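Local coordinates for ABC transporter, substrate binding protein (Aeropyrum pernix, PDB 3EAF) that probably captures a solute outside the cell and hands it to the membrane permease of an ABC transporter, and carries a bound magnesium ion, at residues E322-N327 / I339-G344; K110-P115 / P343-A348; K99-S104 / F116-A121. All coordinates share one frame; numbering follows the deposited sequence.

Contact 1 of 3, residues E322-N327 / I339-G344. With MG (magnesium ion), chain C.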
loop_
_atom_site.group_PDB
_atom_site.type_symbol
_atom_site.label_atom_id
_atom_site.label_comp_id
_atom_site.label_asym_id
_atom_site.label_seq_id
_atom_site.Cartn_x
_atom_site.Cartn_y
_atom_site.Cartn_z
ATOM N N GLU A 322 15.694 -8.579 12.321
ATOM C CA GLU A 322 15.540 -8.824 13.745
ATOM C C GLU A 322 15.187 -7.544 14.508
ATOM O O GLU A 322 14.384 -7.579 15.444
ATOM C CB GLU A 322 16.788 -9.519 14.299
ATOM C CG GLU A 322 16.945 -10.949 13.751
ATOM C CD GLU A 322 18.117 -11.715 14.329
ATOM O OE1 GLU A 322 18.866 -11.161 15.170
ATOM O OE2 GLU A 322 18.301 -12.893 13.932
ATOM N N ALA A 323 15.773 -6.425 14.082
ATOM C CA ALA A 323 15.445 -5.111 14.621
ATOM C C ALA A 323 13.989 -4.735 14.353
ATOM O O ALA A 323 13.332 -4.160 15.211
ATOM C CB ALA A 323 16.382 -4.047 14.048
ATOM N N LEU A 324 13.491 -5.052 13.157
ATOM C CA LEU A 324 12.095 -4.764 12.817
ATOM C C LEU A 324 11.118 -5.599 13.661
ATOM O O LEU A 324 9.991 -5.180 13.914
ATOM C CB LEU A 324 11.843 -4.964 11.316
ATOM C CG LEU A 324 12.446 -3.906 10.377
ATOM C CD1 LEU A 324 12.551 -4.432 8.935
ATOM C CD2 LEU A 324 11.660 -2.595 10.430
ATOM N N GLU A 325 11.577 -6.768 14.107
ATOM C CA GLU A 325 10.780 -7.663 14.952
ATOM C C GLU A 325 10.856 -7.334 16.449
ATOM O O GLU A 325 10.013 -7.782 17.230
ATOM C CB GLU A 325 11.191 -9.123 14.710
ATOM C CG GLU A 325 10.747 -9.663 13.356
ATOM C CD GLU A 325 11.211 -11.081 13.084
ATOM O OE1 GLU A 325 12.262 -11.490 13.621
ATOM O OE2 GLU A 325 10.526 -11.787 12.310
ATOM N N ALA A 326 11.853 -6.544 16.845
ATOM C CA ALA A 326 12.132 -6.313 18.263
ATOM C C ALA A 326 11.711 -4.935 18.764
ATOM O O ALA A 326 11.924 -4.623 19.932
ATOM C CB ALA A 326 13.620 -6.548 18.554
ATOM N N ASN A 327 11.119 -4.122 17.892
ATOM C CA ASN A 327 10.814 -2.730 18.223
ATOM C C ASN A 327 9.449 -2.279 17.709
ATOM O O ASN A 327 9.000 -2.719 16.650
ATOM C CB ASN A 327 11.883 -1.786 17.639
ATOM C CG ASN A 327 13.284 -2.106 18.115
ATOM O OD1 ASN A 327 14.072 -2.725 17.392
ATOM N ND2 ASN A 327 13.604 -1.693 19.335
ATOM N N ILE A 339 3.558 0.719 14.685
ATOM C CA ILE A 339 3.994 -0.478 13.976
ATOM C C ILE A 339 4.724 -1.440 14.903
ATOM O O ILE A 339 5.682 -1.064 15.571
ATOM C CB ILE A 339 4.938 -0.094 12.811
ATOM C CG1 ILE A 339 4.172 0.671 11.731
ATOM C CG2 ILE A 339 5.607 -1.335 12.219
ATOM C CD1 ILE A 339 5.037 1.666 10.972
ATOM N N ASP A 340 4.276 -2.693 14.908
ATOM C CA ASP A 340 4.859 -3.726 15.739
ATOM C C ASP A 340 4.710 -5.076 15.031
ATOM O O ASP A 340 3.600 -5.464 14.662
ATOM C CB ASP A 340 4.155 -3.734 17.101
ATOM C CG ASP A 340 4.909 -4.522 18.158
ATOM O OD1 ASP A 340 6.003 -5.070 17.869
ATOM O OD2 ASP A 340 4.390 -4.593 19.295
ATOM N N TYR A 341 5.831 -5.771 14.842
ATOM C CA TYR A 341 5.866 -7.027 14.095
ATOM C C TYR A 341 6.179 -8.241 14.971
ATOM O O TYR A 341 7.126 -8.230 15.754
ATOM C CB TYR A 341 6.911 -6.968 12.973
ATOM C CG TYR A 341 6.688 -5.898 11.940
ATOM C CD1 TYR A 341 5.608 -5.963 11.055
ATOM C CD2 TYR A 341 7.576 -4.827 11.823
ATOM C CE1 TYR A 341 5.416 -4.984 10.086
ATOM C CE2 TYR A 341 7.389 -3.849 10.866
ATOM C CZ TYR A 341 6.311 -3.926 10.002
ATOM O OH TYR A 341 6.134 -2.940 9.054
ATOM N N GLU A 342 5.392 -9.296 14.793
ATOM C CA GLU A 342 5.600 -10.559 15.479
ATOM C C GLU A 342 6.424 -11.506 14.603
ATOM O O GLU A 342 6.132 -11.643 13.410
ATOM C CB GLU A 342 4.231 -11.183 15.782
ATOM C CG GLU A 342 4.271 -12.593 16.318
ATOM C CD GLU A 342 2.897 -13.145 16.650
ATOM O OE1 GLU A 342 1.936 -12.352 16.773
ATOM O OE2 GLU A 342 2.785 -14.382 16.784
ATOM N N PRO A 343 7.443 -12.175 15.185
ATOM C CA PRO A 343 8.126 -13.226 14.423
ATOM C C PRO A 343 7.110 -14.271 13.955
ATOM O O PRO A 343 6.302 -14.736 14.751
ATOM C CB PRO A 343 9.101 -13.825 15.444
ATOM C CG PRO A 343 9.335 -12.726 16.435
ATOM C CD PRO A 343 8.014 -12.015 16.537
ATOM N N GLY A 344 7.122 -14.591 12.665
ATOM C CA GLY A 344 6.140 -15.519 12.080
ATOM C C GLY A 344 4.835 -14.884 11.610
ATOM O O GLY A 344 4.050 -15.530 10.921
HETATM MG MG MG C . 7.761 -6.832 17.442
HETATM O O HOH W 1 8.369 -5.216 15.913
HETATM O O HOH W 2 8.488 -6.312 19.786
HETATM O O HOH W 3 5.983 -8.195 18.695
#
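A magnesium site joins the C-terminal turn of helix 317-326 to the loop 339-344 that comes back past it. E325 and Y341 each offer the metal a backbone carbonyl, E325 O at 2.5 Å and Y341 O at 2.3 Å. D340, its CG anti to the backbone N (chi1 -165°), adds one carboxylate oxygen, OD1, at 2.5 Å from the magnesium. E325 O and Y341 O lie 3.3 Å apart without a hydrogen bond, brought together because both bind the ion. Three waters complete a six-ligand shell. One of them, 2.3 Å from the magnesium, also donates to L324 O and N327 O and accepts from Y341 N, so it ties the helix end to the loop by a second route. The Y341 ring brings its edge to L324 O, with CD2 3.2 Å from that oxygen and near the ring plane. The carboxylate of E325 does not bind the metal: its OE2 lies 3.5 Å from P343 CA and has H346 as its polar partner, while OE1 forms a salt bridge with K321. Two backbone carbonyls, one carboxylate oxygen and three waters thus make a magnesium site that joins the end of helix 317-326 to the loop before strand 352-357.

Contact 2 of 3, residues K110-P115 / P343-A348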
loop_
_atom_site.group_PDB
_atom_site.type_symbol
_atom_site.label_atom_id
_atom_site.label_comp_id
_atom_site.label_asym_id
_atom_site.label_seq_id
_atom_site.Cartn_x
_atom_site.Cartn_y
_atom_site.Cartn_z
ATOM N N LYS A 110 -0.351 -12.690 2.317
ATOM C CA LYS A 110 0.521 -13.842 2.084
ATOM C C LYS A 110 1.986 -13.607 2.505
ATOM O O LYS A 110 2.717 -14.564 2.768
ATOM C CB LYS A 110 0.420 -14.305 0.620
ATOM C CG LYS A 110 -0.993 -14.758 0.238
ATOM C CD LYS A 110 -1.062 -15.396 -1.138
ATOM C CE LYS A 110 -2.440 -16.030 -1.369
ATOM N NZ LYS A 110 -2.586 -16.540 -2.770
ATOM N N LEU A 111 2.398 -12.347 2.641
ATOM C CA LEU A 111 3.756 -11.987 3.035
ATOM C C LEU A 111 3.942 -12.104 4.544
ATOM O O LEU A 111 5.130 -12.172 4.960
ATOM C CB LEU A 111 4.089 -10.566 2.573
ATOM C CG LEU A 111 4.140 -10.339 1.060
ATOM C CD1 LEU A 111 4.331 -8.864 0.745
ATOM C CD2 LEU A 111 5.241 -11.176 0.428
ATOM N N LEU A 112 2.899 -12.042 5.295
ATOM C CA LEU A 112 2.968 -11.952 6.757
ATOM C C LEU A 112 3.769 -13.064 7.429
ATOM O O LEU A 112 4.379 -12.837 8.472
ATOM C CB LEU A 112 1.553 -11.867 7.360
ATOM C CG LEU A 112 0.704 -10.650 6.971
ATOM C CD1 LEU A 112 -0.742 -10.828 7.378
ATOM C CD2 LEU A 112 1.268 -9.360 7.550
ATOM N N VAL A 113 3.774 -14.253 6.823
ATOM C CA VAL A 113 4.473 -15.417 7.373
ATOM C C VAL A 113 5.878 -15.610 6.776
ATOM O O VAL A 113 6.588 -16.565 7.123
ATOM C CB VAL A 113 3.644 -16.726 7.207
ATOM C CG1 VAL A 113 2.399 -16.678 8.068
ATOM C CG2 VAL A 113 3.292 -16.976 5.733
ATOM N N LYS A 114 6.274 -14.695 5.892
ATOM C CA LYS A 114 7.586 -14.763 5.244
ATOM C C LYS A 114 8.568 -13.929 6.061
ATOM O O LYS A 114 8.338 -12.741 6.268
ATOM C CB LYS A 114 7.508 -14.268 3.794
ATOM C CG LYS A 114 6.460 -14.974 2.924
ATOM C CD LYS A 114 6.829 -16.428 2.673
ATOM C CE LYS A 114 5.849 -17.092 1.720
ATOM N NZ LYS A 114 6.022 -18.571 1.690
ATOM N N PRO A 115 9.651 -14.558 6.554
ATOM C CA PRO A 115 10.479 -13.926 7.591
ATOM C C PRO A 115 11.122 -12.580 7.234
ATOM O O PRO A 115 11.372 -11.791 8.126
ATOM C CB PRO A 115 11.559 -14.982 7.874
ATOM C CG PRO A 115 10.932 -16.287 7.429
ATOM C CD PRO A 115 10.157 -15.896 6.198
ATOM N N PRO A 343 7.443 -12.175 15.185
ATOM C CA PRO A 343 8.126 -13.226 14.423
ATOM C C PRO A 343 7.110 -14.271 13.955
ATOM O O PRO A 343 6.302 -14.736 14.751
ATOM C CB PRO A 343 9.101 -13.825 15.444
ATOM C CG PRO A 343 9.335 -12.726 16.435
ATOM C CD PRO A 343 8.014 -12.015 16.537
ATOM N N GLY A 344 7.122 -14.591 12.665
ATOM C CA GLY A 344 6.140 -15.519 12.080
ATOM C C GLY A 344 4.835 -14.884 11.610
ATOM O O GLY A 344 4.050 -15.530 10.921
ATOM N N PHE A 345 4.593 -13.626 11.982
ATOM C CA PHE A 345 3.347 -12.936 11.633
ATOM C C PHE A 345 3.551 -11.418 11.649
ATOM O O PHE A 345 3.250 -10.756 12.644
ATOM C CB PHE A 345 2.233 -13.350 12.604
ATOM C CG PHE A 345 0.833 -13.050 12.111
ATOM C CD1 PHE A 345 0.280 -13.769 11.053
ATOM C CD2 PHE A 345 0.065 -12.069 12.721
ATOM C CE1 PHE A 345 -1.015 -13.503 10.610
ATOM C CE2 PHE A 345 -1.231 -11.796 12.281
ATOM C CZ PHE A 345 -1.768 -12.517 11.226
ATOM N N HIS A 346 4.065 -10.870 10.548
ATOM C CA HIS A 346 4.461 -9.449 10.496
ATOM C C HIS A 346 3.315 -8.468 10.262
ATOM O O HIS A 346 3.433 -7.570 9.419
ATOM C CB HIS A 346 5.546 -9.216 9.433
ATOM C CG HIS A 346 6.840 -9.913 9.714
ATOM N ND1 HIS A 346 7.757 -10.200 8.726
ATOM C CD2 HIS A 346 7.380 -10.363 10.870
ATOM C CE1 HIS A 346 8.799 -10.813 9.260
ATOM N NE2 HIS A 346 8.594 -10.925 10.561
ATOM N N LEU A 347 2.223 -8.615 11.013
ATOM C CA LEU A 347 1.090 -7.681 10.916
ATOM C C LEU A 347 1.356 -6.403 11.711
ATOM O O LEU A 347 1.364 -6.421 12.943
ATOM C CB LEU A 347 -0.227 -8.339 11.360
ATOM C CG LEU A 347 -1.513 -7.514 11.191
ATOM C CD1 LEU A 347 -1.770 -7.165 9.717
ATOM C CD2 LEU A 347 -2.730 -8.222 11.797
ATOM N N ALA A 348 1.552 -5.293 10.999
ATOM C CA ALA A 348 2.028 -4.047 11.619
ATOM C C ALA A 348 1.004 -3.426 12.564
ATOM O O ALA A 348 1.355 -2.971 13.657
ATOM C CB ALA A 348 2.454 -3.043 10.542
#
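L112 lays its CD2 methyl over the backbone of H346, 3.4 Å from H346 O, and reaches on to L347 CB. Its other methyl, CD1, meets F345 CE1 at 4.2 Å, so the two branches divide between neighbouring residues of the loop 343-348. Chi1 (-62°) places CG beside the backbone N of L112, and from there the two methyls branch toward F345 and H346. The carbonyl of L112 does the polar work. It accepts the one hydrogen bond between the segments, from H346 N at 2.9 Å, nearly straight at 167° and with the donor tilted 17° from the carbonyl plane. F345 CA adds a CA-H...O contact to the same oxygen. A second one runs the other way, from V113 CA to G344 O at 3.6 Å, and V113 CG1 rests against that carbonyl too. G344, with its positive phi, has a backbone conformation in which a side chain would press on the preceding carbonyl oxygen. H346 is the centre of an inverse gamma turn, and its ring turns an edge to P115 O, with CE1 3.0 Å away in the ring plane. Both ring nitrogens are engaged beyond the segments, ND1 with N117 O and NE2 with E325 OE2, which fixes the rotation of the imidazole. On the other segment a type I turn, L111 to K114, presents the L112 carbonyl. The K114 ammonium pairs with D93 of helix 85-98, which packs against the 110-115 loop, while helix 377-382 touches L112 and F345, and the H346 ring stacks on F118 of strand 117-118.

Contact 3 of 3, residues K99-S104 / F116-A121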
loop_
_atom_site.group_PDB
_atom_site.type_symbol
_atom_site.label_atom_id
_atom_site.label_comp_id
_atom_site.label_asym_id
_atom_site.label_seq_id
_atom_site.Cartn_x
_atom_site.Cartn_y
_atom_site.Cartn_z
ATOM N N LYS A 99 18.588 -13.625 2.837
ATOM C CA LYS A 99 18.618 -12.745 4.013
ATOM C C LYS A 99 18.589 -11.261 3.658
ATOM O O LYS A 99 19.372 -10.466 4.190
ATOM C CB LYS A 99 19.817 -13.063 4.920
ATOM C CG LYS A 99 19.871 -14.496 5.414
ATOM C CD LYS A 99 20.699 -14.577 6.693
ATOM C CE LYS A 99 21.465 -15.887 6.809
ATOM N NZ LYS A 99 20.567 -17.065 6.875
ATOM N N ILE A 100 17.683 -10.898 2.753
ATOM C CA ILE A 100 17.511 -9.510 2.314
ATOM C C ILE A 100 16.178 -8.979 2.847
ATOM O O ILE A 100 15.113 -9.533 2.531
ATOM C CB ILE A 100 17.563 -9.399 0.760
ATOM C CG1 ILE A 100 18.941 -9.840 0.235
ATOM C CG2 ILE A 100 17.214 -7.974 0.287
ATOM C CD1 ILE A 100 19.077 -9.856 -1.298
ATOM N N THR A 101 16.236 -7.935 3.676
ATOM C CA THR A 101 15.022 -7.299 4.216
ATOM C C THR A 101 14.236 -6.644 3.074
ATOM O O THR A 101 14.781 -5.842 2.310
ATOM C CB THR A 101 15.349 -6.266 5.330
ATOM O OG1 THR A 101 15.738 -6.954 6.523
ATOM C CG2 THR A 101 14.133 -5.393 5.651
ATOM N N TYR A 102 12.957 -6.995 2.963
ATOM C CA TYR A 102 12.154 -6.590 1.812
ATOM C C TYR A 102 10.927 -5.822 2.281
ATOM O O TYR A 102 10.033 -6.394 2.914
ATOM C CB TYR A 102 11.738 -7.829 1.005
ATOM C CG TYR A 102 11.533 -7.581 -0.475
ATOM C CD1 TYR A 102 12.509 -7.945 -1.394
ATOM C CD2 TYR A 102 10.366 -6.992 -0.952
ATOM C CE1 TYR A 102 12.339 -7.724 -2.753
ATOM C CE2 TYR A 102 10.184 -6.762 -2.323
ATOM C CZ TYR A 102 11.177 -7.137 -3.210
ATOM O OH TYR A 102 11.021 -6.922 -4.557
ATOM N N ILE A 103 10.904 -4.524 1.983
ATOM C CA ILE A 103 9.803 -3.651 2.367
ATOM C C ILE A 103 9.056 -3.216 1.114
ATOM O O ILE A 103 9.607 -2.509 0.255
ATOM C CB ILE A 103 10.284 -2.415 3.170
ATOM C CG1 ILE A 103 11.087 -2.857 4.403
ATOM C CG2 ILE A 103 9.078 -1.545 3.572
ATOM C CD1 ILE A 103 11.883 -1.748 5.100
ATOM N N SER A 104 7.793 -3.626 1.020
ATOM C CA SER A 104 7.062 -3.534 -0.235
ATOM C C SER A 104 5.878 -2.591 -0.197
ATOM O O SER A 104 5.247 -2.391 0.843
ATOM C CB SER A 104 6.598 -4.927 -0.674
ATOM O OG SER A 104 5.819 -5.553 0.335
ATOM N N PHE A 116 11.394 -12.317 5.959
ATOM C CA PHE A 116 12.105 -11.086 5.593
ATOM C C PHE A 116 11.232 -10.016 4.941
ATOM O O PHE A 116 11.741 -8.968 4.542
ATOM C CB PHE A 116 13.351 -11.396 4.744
ATOM C CG PHE A 116 14.527 -11.846 5.562
ATOM C CD1 PHE A 116 15.531 -10.942 5.917
ATOM C CD2 PHE A 116 14.617 -13.164 6.020
ATOM C CE1 PHE A 116 16.623 -11.352 6.694
ATOM C CE2 PHE A 116 15.707 -13.586 6.792
ATOM C CZ PHE A 116 16.710 -12.671 7.134
ATOM N N ASN A 117 9.921 -10.270 4.866
ATOM C CA ASN A 117 8.985 -9.311 4.280
ATOM C C ASN A 117 8.242 -8.470 5.318
ATOM O O ASN A 117 7.681 -9.002 6.284
ATOM C CB ASN A 117 7.995 -10.014 3.347
ATOM C CG ASN A 117 8.665 -10.562 2.093
ATOM O OD1 ASN A 117 8.742 -9.887 1.059
ATOM N ND2 ASN A 117 9.177 -11.775 2.187
ATOM N N PHE A 118 8.256 -7.153 5.106
ATOM C CA PHE A 118 7.622 -6.190 6.006
ATOM C C PHE A 118 6.932 -5.107 5.177
ATOM O O PHE A 118 7.328 -4.825 4.048
ATOM C CB PHE A 118 8.660 -5.514 6.916
ATOM C CG PHE A 118 9.396 -6.455 7.832
ATOM C CD1 PHE A 118 8.957 -6.660 9.139
ATOM C CD2 PHE A 118 10.554 -7.107 7.404
ATOM C CE1 PHE A 118 9.642 -7.523 9.998
ATOM C CE2 PHE A 118 11.251 -7.969 8.256
ATOM C CZ PHE A 118 10.800 -8.172 9.558
ATOM N N TYR A 119 5.893 -4.506 5.741
ATOM C CA TYR A 119 5.315 -3.279 5.185
ATOM C C TYR A 119 4.609 -2.541 6.313
ATOM O O TYR A 119 4.031 -3.181 7.186
ATOM C CB TYR A 119 4.379 -3.554 3.990
ATOM C CG TYR A 119 3.422 -4.719 4.161
ATOM C CD1 TYR A 119 2.195 -4.550 4.814
ATOM C CD2 TYR A 119 3.727 -5.984 3.650
ATOM C CE1 TYR A 119 1.313 -5.615 4.985
ATOM C CE2 TYR A 119 2.842 -7.057 3.811
ATOM C CZ TYR A 119 1.640 -6.862 4.478
ATOM O OH TYR A 119 0.760 -7.913 4.628
ATOM N N PRO A 120 4.664 -1.192 6.307
ATOM C CA PRO A 120 4.151 -0.385 7.419
ATOM C C PRO A 120 2.639 -0.116 7.351
ATOM O O PRO A 120 2.197 1.026 7.528
ATOM C CB PRO A 120 4.937 0.919 7.266
ATOM C CG PRO A 120 5.088 1.065 5.796
ATOM C CD PRO A 120 5.224 -0.342 5.237
ATOM N N ALA A 121 1.859 -1.164 7.098
ATOM C CA ALA A 121 0.412 -1.042 6.957
ATOM C C ALA A 121 -0.232 -2.393 7.282
ATOM O O ALA A 121 0.456 -3.415 7.287
ATOM C CB ALA A 121 0.044 -0.594 5.528
HETATM O O HOH W 4 7.449 -7.260 1.710
#
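In F116, chi1 (-80°) puts CG beside the backbone N and chi2 (-98°) turns the ring so that one face meets K99 CA. K99 is the first residue beyond helix 85-98, and its positive phi completes a Schellman motif. K99 CA sits 3.8 Å from the centroid of the F116 ring, offset toward the rim, a CH-pi contact, while K99 CB lies 3.8 Å from F116 CZ. F116 CB lies 3.4 Å from I100 O. An alanine in place of F116 would remove the ring and probably leave a gap beside K99, with the helix end losing its CH-pi partner. From this point the two segments run as parallel strands, Y102 bridging to N117 and I103 to F118. Y102 N donates to F116 O at 2.8 Å, Y102 O accepts from F118 N at 2.9 Å, and S104 N reaches F118 O in a longer bond of 3.3 Å. All three donors lie nearly along the C=O axis of their acceptors. I103 CA adds a CA-H...O contact to F118 O. On one face, Y102 and N117 point the same way side by side, ring and amide planes 42° apart, with N117 OD1 3.6 Å from Y102 CB. A water donates to S104 OG and lies within bonding distance of N117 OD1 and Y102 O; S104 OG also hydrogen-bonds to S106 O. On the other face, I103 CG1 meets F118 CB at 4.4 Å. Strand 117-118 is one of the two edge strands of its sheet within this chain, and strand 101-104 separates it from strand 79-82. Helix 85-98 covers the face of Y102 and N117; on the opposite face, I103 packs on helix 288-304 and F118 on helix 317-326.

Of the three, contact 3 is the buried one, a backbone ladder at the sheet edge flanked by helices, whereas contacts 1 and 2 are partly buried and lie farther from the centre of the chain. Contacts 1 and 2 share P343 and G344 and end on the same loop, yet the first is held by a cation and ordered water and the second by one backbone hydrogen bond and leucine packing. Contact 2 interleaves with contact 3 along the chain, since 110-115 leads directly into 116-121. H346 joins all three: its imidazole lies between E325 of contact 1 and N117 of contact 3. F118 of contact 3 also meets Y341 edge-to-face and so ties contact 3 to contact 1.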